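Side-chain contacts in 27kDa outer membrane protein (Silicibacter pomeroyi, PDB 3GYK), which probably acts as a thiol-disulfide oxidoreductase through its DsbA-like thioredoxin domain, which this chain comprises: residues A[26-31]-A[42-47]; A[36-41]-A[96-101]; A[67-72]-A[128-133]. All coordinates share one frame; numbering follows the deposited sequence.

Contact 1 (A[26-31]-A[42-47])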
loop_
_atom_site.group_PDB
_atom_site.type_symbol
_atom_site.label_atom_id
_atom_site.label_comp_id
_atom_site.label_asym_id
_atom_site.label_seq_id
_atom_site.Cartn_x
_atom_site.Cartn_y
_atom_site.Cartn_z
ATOM N N VAL A 26 1.361 -5.241 -9.470
ATOM C CA VAL A 26 0.056 -4.812 -8.954
ATOM C C VAL A 26 0.301 -3.634 -8.041
ATOM O O VAL A 26 1.118 -3.740 -7.116
ATOM C CB VAL A 26 -0.656 -5.945 -8.164
ATOM C CG1 VAL A 26 -1.914 -5.400 -7.450
ATOM C CG2 VAL A 26 -0.996 -7.102 -9.091
ATOM N N VAL A 27 -0.361 -2.508 -8.299
ATOM C CA VAL A 27 -0.234 -1.366 -7.393
ATOM C C VAL A 27 -1.522 -1.253 -6.590
ATOM O O VAL A 27 -2.595 -1.336 -7.176
ATOM C CB VAL A 27 -0.031 -0.052 -8.189
ATOM C CG1 VAL A 27 0.147 1.116 -7.233
ATOM C CG2 VAL A 27 1.204 -0.179 -9.138
ATOM N N GLU A 28 -1.435 -1.050 -5.271
ATOM C CA GLU A 28 -2.655 -0.826 -4.484
ATOM C C GLU A 28 -2.562 0.550 -3.835
ATOM O O GLU A 28 -1.515 0.911 -3.280
ATOM C CB GLU A 28 -2.788 -1.876 -3.364
ATOM C CG GLU A 28 -4.113 -1.688 -2.590
ATOM C CD GLU A 28 -4.314 -2.645 -1.409
ATOM O OE1 GLU A 28 -3.479 -3.547 -1.199
ATOM O OE2 GLU A 28 -5.322 -2.436 -0.658
ATOM N N PHE A 29 -3.658 1.305 -3.924
ATOM C CA PHE A 29 -3.809 2.589 -3.227
ATOM C C PHE A 29 -4.743 2.295 -2.054
ATOM O O PHE A 29 -5.854 1.768 -2.249
ATOM C CB PHE A 29 -4.508 3.594 -4.147
ATOM C CG PHE A 29 -3.627 4.164 -5.265
ATOM C CD1 PHE A 29 -3.273 5.517 -5.274
ATOM C CD2 PHE A 29 -3.214 3.349 -6.343
ATOM C CE1 PHE A 29 -2.502 6.064 -6.305
ATOM C CE2 PHE A 29 -2.444 3.885 -7.393
ATOM C CZ PHE A 29 -2.069 5.230 -7.372
ATOM N N PHE A 30 -4.345 2.666 -0.839
ATOM C CA PHE A 30 -5.144 2.260 0.325
ATOM C C PHE A 30 -5.037 3.254 1.491
ATOM O O PHE A 30 -4.150 4.126 1.506
ATOM C CB PHE A 30 -4.673 0.871 0.823
ATOM C CG PHE A 30 -3.207 0.831 1.160
ATOM C CD1 PHE A 30 -2.752 1.298 2.382
ATOM C CD2 PHE A 30 -2.275 0.370 0.217
ATOM C CE1 PHE A 30 -1.391 1.291 2.693
ATOM C CE2 PHE A 30 -0.898 0.383 0.516
ATOM C CZ PHE A 30 -0.465 0.829 1.755
ATOM N N ASP A 31 -5.958 3.076 2.451
ATOM C CA ASP A 31 -6.075 3.921 3.663
ATOM C C ASP A 31 -6.354 2.931 4.790
ATOM O O ASP A 31 -7.202 2.039 4.637
ATOM C CB ASP A 31 -7.244 4.907 3.450
ATOM C CG ASP A 31 -7.515 5.812 4.650
ATOM O OD1 ASP A 31 -7.772 5.271 5.751
ATOM O OD2 ASP A 31 -7.518 7.055 4.469
ATOM N N ALA A 42 -6.492 -9.672 3.013
ATOM C CA ALA A 42 -6.384 -11.116 2.851
ATOM C C ALA A 42 -6.361 -11.577 1.383
ATOM O O ALA A 42 -5.739 -12.610 1.081
ATOM C CB ALA A 42 -7.480 -11.851 3.637
ATOM N N GLU A 43 -7.030 -10.822 0.499
ATOM C CA GLU A 43 -7.070 -11.109 -0.942
ATOM C C GLU A 43 -5.705 -10.870 -1.579
ATOM O O GLU A 43 -5.217 -11.724 -2.337
ATOM C CB GLU A 43 -8.124 -10.235 -1.642
ATOM C CG GLU A 43 -9.507 -10.336 -0.973
ATOM C CD GLU A 43 -9.998 -11.771 -0.804
ATOM O OE1 GLU A 43 -9.863 -12.598 -1.735
ATOM O OE2 GLU A 43 -10.536 -12.092 0.279
ATOM N N VAL A 44 -5.096 -9.748 -1.225
ATOM C CA VAL A 44 -3.752 -9.389 -1.730
ATOM C C VAL A 44 -2.702 -10.346 -1.148
ATOM O O VAL A 44 -1.866 -10.893 -1.902
ATOM C CB VAL A 44 -3.396 -7.924 -1.441
ATOM C CG1 VAL A 44 -1.979 -7.584 -1.947
ATOM C CG2 VAL A 44 -4.401 -6.968 -2.100
ATOM N N GLN A 45 -2.761 -10.621 0.167
ATOM C CA GLN A 45 -1.849 -11.633 0.748
ATOM C C GLN A 45 -2.008 -12.986 0.064
ATOM O O GLN A 45 -1.020 -13.690 -0.204
ATOM C CB GLN A 45 -2.091 -11.823 2.249
ATOM C CG GLN A 45 -1.650 -10.673 3.131
ATOM C CD GLN A 45 -1.900 -10.949 4.629
ATOM O OE1 GLN A 45 -2.810 -11.688 4.981
ATOM N NE2 GLN A 45 -1.102 -10.344 5.501
ATOM N N GLY A 46 -3.255 -13.357 -0.213
ATOM C CA GLY A 46 -3.547 -14.607 -0.898
ATOM C C GLY A 46 -2.926 -14.654 -2.288
ATOM O O GLY A 46 -2.295 -15.646 -2.658
ATOM N N LEU A 47 -3.109 -13.578 -3.046
ATOM C CA LEU A 47 -2.505 -13.468 -4.373
ATOM C C LEU A 47 -0.984 -13.693 -4.324
ATOM O O LEU A 47 -0.480 -14.524 -5.065
ATOM C CB LEU A 47 -2.804 -12.104 -4.985
ATOM C CG LEU A 47 -2.108 -11.834 -6.323
ATOM C CD1 LEU A 47 -2.759 -12.663 -7.423
ATOM C CD2 LEU A 47 -2.216 -10.345 -6.630
#

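Contact 2 (A[36-41]-A[96-101]). With SO4 (sulfate ion), chain F; SO4 (sulfate ion), chain E.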
loop_
_atom_site.group_PDB
_atom_site.type_symbol
_atom_site.label_atom_id
_atom_site.label_comp_id
_atom_site.label_asym_id
_atom_site.label_seq_id
_atom_site.Cartn_x
_atom_site.Cartn_y
_atom_site.Cartn_z
ATOM N N TYR A 36 -13.086 -1.495 3.067
ATOM C CA TYR A 36 -12.767 -2.379 1.953
ATOM C C TYR A 36 -11.273 -2.639 1.784
ATOM O O TYR A 36 -10.912 -3.679 1.271
ATOM C CB TYR A 36 -13.390 -1.875 0.637
ATOM C CG TYR A 36 -14.799 -2.356 0.367
ATOM C CD1 TYR A 36 -15.865 -1.462 0.324
ATOM C CD2 TYR A 36 -15.059 -3.698 0.071
ATOM C CE1 TYR A 36 -17.147 -1.897 0.047
ATOM C CE2 TYR A 36 -16.331 -4.138 -0.223
ATOM C CZ TYR A 36 -17.372 -3.232 -0.246
ATOM O OH TYR A 36 -18.644 -3.682 -0.535
ATOM N N CYS A 37 -10.410 -1.691 2.170
ATOM C CA CYS A 37 -8.960 -1.976 2.239
ATOM C C CYS A 37 -8.648 -3.066 3.244
ATOM O O CYS A 37 -7.815 -3.961 2.987
ATOM C CB CYS A 37 -8.180 -0.707 2.585
ATOM S SG CYS A 37 -8.253 0.514 1.244
ATOM N N ARG A 38 -9.282 -2.998 4.406
ATOM C CA ARG A 38 -9.043 -4.019 5.414
ATOM C C ARG A 38 -9.485 -5.407 4.897
ATOM O O ARG A 38 -8.818 -6.425 5.158
ATOM C CB ARG A 38 -9.721 -3.639 6.736
ATOM C CG ARG A 38 -9.110 -2.428 7.395
ATOM C CD ARG A 38 -9.704 -2.160 8.790
ATOM N NE ARG A 38 -8.966 -1.076 9.426
ATOM C CZ ARG A 38 -9.064 -0.752 10.712
ATOM N NH1 ARG A 38 -9.865 -1.439 11.509
ATOM N NH2 ARG A 38 -8.344 0.260 11.189
ATOM N N ARG A 39 -10.605 -5.434 4.164
ATOM C CA ARG A 39 -11.102 -6.635 3.515
ATOM C C ARG A 39 -10.162 -7.133 2.391
ATOM O O ARG A 39 -9.997 -8.346 2.203
ATOM C CB ARG A 39 -12.502 -6.361 2.946
ATOM C CG ARG A 39 -13.226 -7.614 2.537
ATOM C CD ARG A 39 -14.687 -7.340 2.184
ATOM N NE ARG A 39 -15.184 -8.385 1.291
ATOM C CZ ARG A 39 -16.377 -8.370 0.703
ATOM N NH1 ARG A 39 -17.216 -7.363 0.933
ATOM N NH2 ARG A 39 -16.727 -9.364 -0.112
ATOM N N ALA A 40 -9.569 -6.198 1.648
ATOM C CA ALA A 40 -8.675 -6.538 0.539
ATOM C C ALA A 40 -7.355 -7.146 1.043
ATOM O O ALA A 40 -6.700 -7.856 0.299
ATOM C CB ALA A 40 -8.377 -5.294 -0.337
HETATM N N MSE A 41 -6.978 -6.882 2.294
HETATM C CA MSE A 41 -5.673 -7.378 2.796
HETATM C C MSE A 41 -5.500 -8.880 2.597
HETATM O O MSE A 41 -4.482 -9.314 2.048
HETATM C CB MSE A 41 -5.467 -7.014 4.278
HETATM C CG MSE A 41 -4.209 -7.624 4.833
HETATM SE SE MSE A 41 -4.098 -7.377 6.736
HETATM C CE MSE A 41 -5.064 -8.940 7.297
ATOM N N GLY A 96 -10.541 -1.963 15.387
ATOM C CA GLY A 96 -10.712 -0.568 15.787
ATOM C C GLY A 96 -9.930 0.420 14.945
ATOM O O GLY A 96 -9.239 0.045 13.984
ATOM N N LYS A 97 -10.032 1.690 15.325
ATOM C CA LYS A 97 -9.606 2.782 14.463
ATOM C C LYS A 97 -8.100 2.968 14.426
ATOM O O LYS A 97 -7.426 2.919 15.466
ATOM C CB LYS A 97 -10.237 4.101 14.903
ATOM C CG LYS A 97 -9.994 5.249 13.919
ATOM C CD LYS A 97 -10.886 6.447 14.231
ATOM C CE LYS A 97 -10.581 7.621 13.297
ATOM N NZ LYS A 97 -11.363 8.800 13.778
ATOM N N ALA A 98 -7.595 3.224 13.226
ATOM C CA ALA A 98 -6.223 3.659 13.073
ATOM C C ALA A 98 -6.156 5.155 13.382
ATOM O O ALA A 98 -6.385 6.009 12.524
ATOM C CB ALA A 98 -5.697 3.351 11.678
ATOM N N ASN A 99 -5.856 5.453 14.636
ATOM C CA ASN A 99 -5.642 6.809 15.088
ATOM C C ASN A 99 -4.314 6.829 15.867
ATOM O O ASN A 99 -3.637 5.801 15.960
ATOM C CB ASN A 99 -6.814 7.273 15.968
ATOM C CG ASN A 99 -7.080 6.340 17.167
ATOM O OD1 ASN A 99 -6.256 5.491 17.538
ATOM N ND2 ASN A 99 -8.239 6.511 17.782
ATOM N N GLU A 100 -3.938 7.984 16.396
ATOM C CA GLU A 100 -2.610 8.127 16.999
ATOM C C GLU A 100 -2.343 7.047 18.054
ATOM O O GLU A 100 -1.296 6.386 18.024
ATOM C CB GLU A 100 -2.416 9.541 17.575
ATOM C CG GLU A 100 -1.140 9.703 18.416
ATOM C CD GLU A 100 -0.855 11.143 18.800
ATOM O OE1 GLU A 100 -1.504 12.048 18.238
ATOM O OE2 GLU A 100 0.024 11.376 19.656
ATOM N N THR A 101 -3.281 6.856 18.978
ATOM C CA THR A 101 -3.074 5.877 20.041
ATOM C C THR A 101 -3.096 4.427 19.538
ATOM O O THR A 101 -2.300 3.608 19.996
ATOM C CB THR A 101 -4.019 6.095 21.238
ATOM O OG1 THR A 101 -5.380 6.096 20.791
ATOM C CG2 THR A 101 -3.703 7.428 21.907
HETATM S S SO4 F . -17.208 -4.196 3.632
HETATM O O1 SO4 F . -18.303 -4.130 2.668
HETATM O O2 SO4 F . -17.573 -3.469 4.844
HETATM O O3 SO4 F . -16.941 -5.604 3.925
HETATM O O4 SO4 F . -16.013 -3.565 3.083
HETATM S S SO4 E . -10.664 9.282 17.234
HETATM O O1 SO4 E . -11.344 8.277 18.038
HETATM O O2 SO4 E . -10.042 10.271 18.112
HETATM O O3 SO4 E . -9.648 8.642 16.415
HETATM O O4 SO4 E . -11.638 9.937 16.368
#

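Contact 3 (A[67-72]-A[128-133])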
loop_
_atom_site.group_PDB
_atom_site.type_symbol
_atom_site.label_atom_id
_atom_site.label_comp_id
_atom_site.label_asym_id
_atom_site.label_seq_id
_atom_site.Cartn_x
_atom_site.Cartn_y
_atom_site.Cartn_z
ATOM N N GLY A 67 -6.533 10.460 11.537
ATOM C CA GLY A 67 -6.053 9.136 12.005
ATOM C C GLY A 67 -5.411 8.388 10.839
ATOM O O GLY A 67 -4.307 7.815 10.954
ATOM N N SER A 68 -6.091 8.413 9.691
ATOM C CA SER A 68 -5.550 7.818 8.482
ATOM C C SER A 68 -4.206 8.442 8.082
ATOM O O SER A 68 -3.288 7.725 7.673
ATOM C CB SER A 68 -6.551 7.941 7.316
ATOM O OG SER A 68 -7.690 7.125 7.586
ATOM N N ASP A 69 -4.113 9.769 8.168
ATOM C CA ASP A 69 -2.860 10.442 7.862
ATOM C C ASP A 69 -1.754 9.992 8.823
ATOM O O ASP A 69 -0.640 9.676 8.374
ATOM C CB ASP A 69 -3.016 11.959 7.896
ATOM C CG ASP A 69 -1.809 12.672 7.320
ATOM O OD1 ASP A 69 -1.662 12.674 6.087
ATOM O OD2 ASP A 69 -1.024 13.233 8.112
ATOM N N PHE A 70 -2.071 9.903 10.110
ATOM C CA PHE A 70 -1.096 9.466 11.106
ATOM C C PHE A 70 -0.575 8.074 10.748
ATOM O O PHE A 70 0.632 7.848 10.713
ATOM C CB PHE A 70 -1.706 9.494 12.513
ATOM C CG PHE A 70 -0.698 9.306 13.615
ATOM C CD1 PHE A 70 -0.245 10.401 14.343
ATOM C CD2 PHE A 70 -0.179 8.039 13.914
ATOM C CE1 PHE A 70 0.720 10.256 15.383
ATOM C CE2 PHE A 70 0.777 7.883 14.957
ATOM C CZ PHE A 70 1.224 8.994 15.678
ATOM N N ALA A 71 -1.502 7.158 10.487
ATOM C CA ALA A 71 -1.176 5.787 10.121
ATOM C C ALA A 71 -0.284 5.693 8.871
ATOM O O ALA A 71 0.712 4.952 8.867
ATOM C CB ALA A 71 -2.481 4.997 9.917
ATOM N N ALA A 72 -0.649 6.415 7.807
ATOM C CA ALA A 72 0.168 6.437 6.587
ATOM C C ALA A 72 1.587 6.972 6.871
ATOM O O ALA A 72 2.574 6.371 6.411
ATOM C CB ALA A 72 -0.507 7.233 5.492
ATOM N N ALA A 128 6.463 13.631 0.610
ATOM C CA ALA A 128 6.618 13.456 -0.836
ATOM C C ALA A 128 5.855 12.221 -1.324
ATOM O O ALA A 128 5.188 12.284 -2.378
ATOM C CB ALA A 128 8.115 13.411 -1.274
ATOM N N HIS A 129 5.924 11.116 -0.586
ATOM C CA HIS A 129 5.179 9.903 -1.004
ATOM C C HIS A 129 3.673 10.178 -1.035
ATOM O O HIS A 129 2.978 9.905 -2.016
ATOM C CB HIS A 129 5.456 8.717 -0.090
ATOM C CG HIS A 129 4.635 7.506 -0.418
ATOM N ND1 HIS A 129 5.149 6.429 -1.107
ATOM C CD2 HIS A 129 3.321 7.224 -0.204
ATOM C CE1 HIS A 129 4.196 5.519 -1.271
ATOM N NE2 HIS A 129 3.076 5.986 -0.748
ATOM N N ILE A 130 3.152 10.715 0.058
ATOM C CA ILE A 130 1.695 10.905 0.144
ATOM C C ILE A 130 1.207 11.884 -0.916
ATOM O O ILE A 130 0.157 11.655 -1.536
ATOM C CB ILE A 130 1.291 11.334 1.578
ATOM C CG1 ILE A 130 1.571 10.192 2.569
ATOM C CG2 ILE A 130 -0.197 11.716 1.622
ATOM C CD1 ILE A 130 1.583 10.629 4.077
ATOM N N ALA A 131 1.956 12.957 -1.155
ATOM C CA ALA A 131 1.581 13.918 -2.184
ATOM C C ALA A 131 1.552 13.268 -3.566
ATOM O O ALA A 131 0.669 13.570 -4.386
ATOM C CB ALA A 131 2.543 15.107 -2.197
ATOM N N GLN A 132 2.540 12.395 -3.826
ATOM C CA GLN A 132 2.562 11.696 -5.125
ATOM C C GLN A 132 1.425 10.684 -5.227
ATOM O O GLN A 132 0.883 10.487 -6.321
ATOM C CB GLN A 132 3.943 11.036 -5.350
ATOM C CG GLN A 132 4.083 10.195 -6.625
ATOM C CD GLN A 132 3.942 10.974 -7.916
ATOM O OE1 GLN A 132 3.605 12.165 -7.936
ATOM N NE2 GLN A 132 4.263 10.299 -9.042
ATOM N N SER A 133 1.058 10.027 -4.121
ATOM C CA SER A 133 -0.110 9.131 -4.172
ATOM C C SER A 133 -1.357 9.911 -4.579
ATOM O O SER A 133 -2.127 9.442 -5.433
ATOM C CB SER A 133 -0.349 8.427 -2.854
ATOM O OG SER A 133 0.723 7.556 -2.511
#

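Contact 1 (A[26-31]-A[42-47])
The carboxylate of Glu28 is the flat group of this contact, and a methyl of Val44 approaches it obliquely, from above the plane and beyond OE1. CG2 of Val44 stands off the carboxylate plane, past its OE1 end, and lies 3.7 Å from OE1 of Glu28. Glu28 has CG anti to the backbone N (chi1 -177°) and is extended beyond it, which carries the carboxylate straight off the strand toward helix 35-50; Val44 turns CG2 to the side of its own backbone N, and that branch does the touching. One helical turn on, Leu47 meets the strand two residues back from Glu28: CD2 of Leu47 lies 4.2 Å from CG2 of Val26, methyl against methyl. Val26 and Glu28 thus share one side of the strand and fall against Val44 and Leu47 of the helix. The backbones stay well apart, 9.1 Å from CA of Glu28 to CA of Val44. Phe148 of the neighbouring strand 147-150 touches Val26, Glu28 and Val44 alike, while Leu56 of strand 54-60 also packs on Val44. Strand 24-30, helix 35-50 and strand 54-60 form a beta-alpha-beta unit of the thioredoxin fold, and Glu28 probably corresponds to the buried acid near the CxxC of DsbA. The chemistry is lopsided: the helix segment offers the buried carboxylate a single methyl, so this junction rests on van der Waals contact, and residues 42-47 supply no hydrogen-bond donor to OE1.

Contact 2 (A[36-41]-A[96-101])
Arg38 reaches from helix 35-50 to the loop at Gly96, and its chain can be followed outward. From CB, CG goes to the side of the backbone N (chi1 -67°), and from CG to NE the chain is extended, passing Met92 of helix 84-92 and Asn33. NE donates to the carbonyl O of Tyr32. At the tip, NH1 (3.0 Å) and NH2 (2.9 Å) of Arg38 both grip Gly96 O end-on. That oxygen lies in the guanidinium plane, but both nitrogens come from the same side of the carbonyl plane, NH1 39° out of it and NH2 only 20°; neither bond is straight. NH2 also comes within 4.1 Å of Ala98 CB. The helix bears Cys37, which with Cys34 makes a CxxC at a helix start, as in thioredoxins. A leucine in its place takes both donors from Gly96 O and would probably leave the loop at Gly96 less firmly tied to the helix, with Ala98 N still bonded to Asn33. Two sulfates, probably from the crystallisation liquor, lie further out. Lys97 NZ is 2.8 Å from O4 of the chain E sulfate, and Asn99 ND2 binds its O3; the chain F sulfate puts its own O4 over the centre of the Tyr36 ring.

Contact 3 (A[67-72]-A[128-133])
Ile130 of helix 124-140 pushes its CD1 against Ala72 of helix 66-77, and that is the close-packed half of the contact. CD1 of Ile130 sits 4.2 Å from CB of Ala72. The reach comes from the isoleucine: CG1 lies anti to the carbonyl carbon (chi1 -66°) and CD1 continues outward with chi2 at 164°, so the longer branch is aimed at helix 66-77. Alanine on the other side is short enough to let the two backbones approach to 8.0 Å between the CA atoms of Ala72 and Ile130. Pro62 touches both side chains, and Leu76 from the next turn of helix 66-77 packs on Ile130 as well, which makes this half a buried apolar patch. The other half is looser. Asp69, one turn before Ala72, is partly exposed and modelled in two conformers; in one of them OD1 of Asp69 is 4.3 Å from CD1 of Ile130, too uncertain an approach to carry much weight. In that conformer its OD2 makes a salt bridge with Arg73 of its own helix. Polar bonds hold helix 124-140 elsewhere: His129 NE2 binds the backbone N of Glu60, and Ser133 OG binds the O of that residue, so the end of strand 54-60 is gripped beside the apolar patch. Both helices belong to the run of helices between strand 54-60 and strand 147-150, the helical insertion characteristic of DsbA-like proteins.

Contacts 1 and 2 share helix 35-50 and have centres about 13 Å apart; the probable redox site, Cys34 and Cys37, lies at the start of that helix. There Cys37 SG is 3.6 Å from CB of Phe30 in the strand of contact 1, and Glu28 OE2 is 4.2 Å from Ala40 CB. Contact 3 stands about 17 Å, centre to centre, from contact 1, yet Asp31 OD1 and Ser68 OG, 2.6 Å apart in a probable hydrogen bond, tie the loop at the end of strand 24-30 to helix 66-77. Contact 2 meets contact 3, about 14 Å away between centres, where CB of Ala98 is 4.0 Å from CB of Ala71.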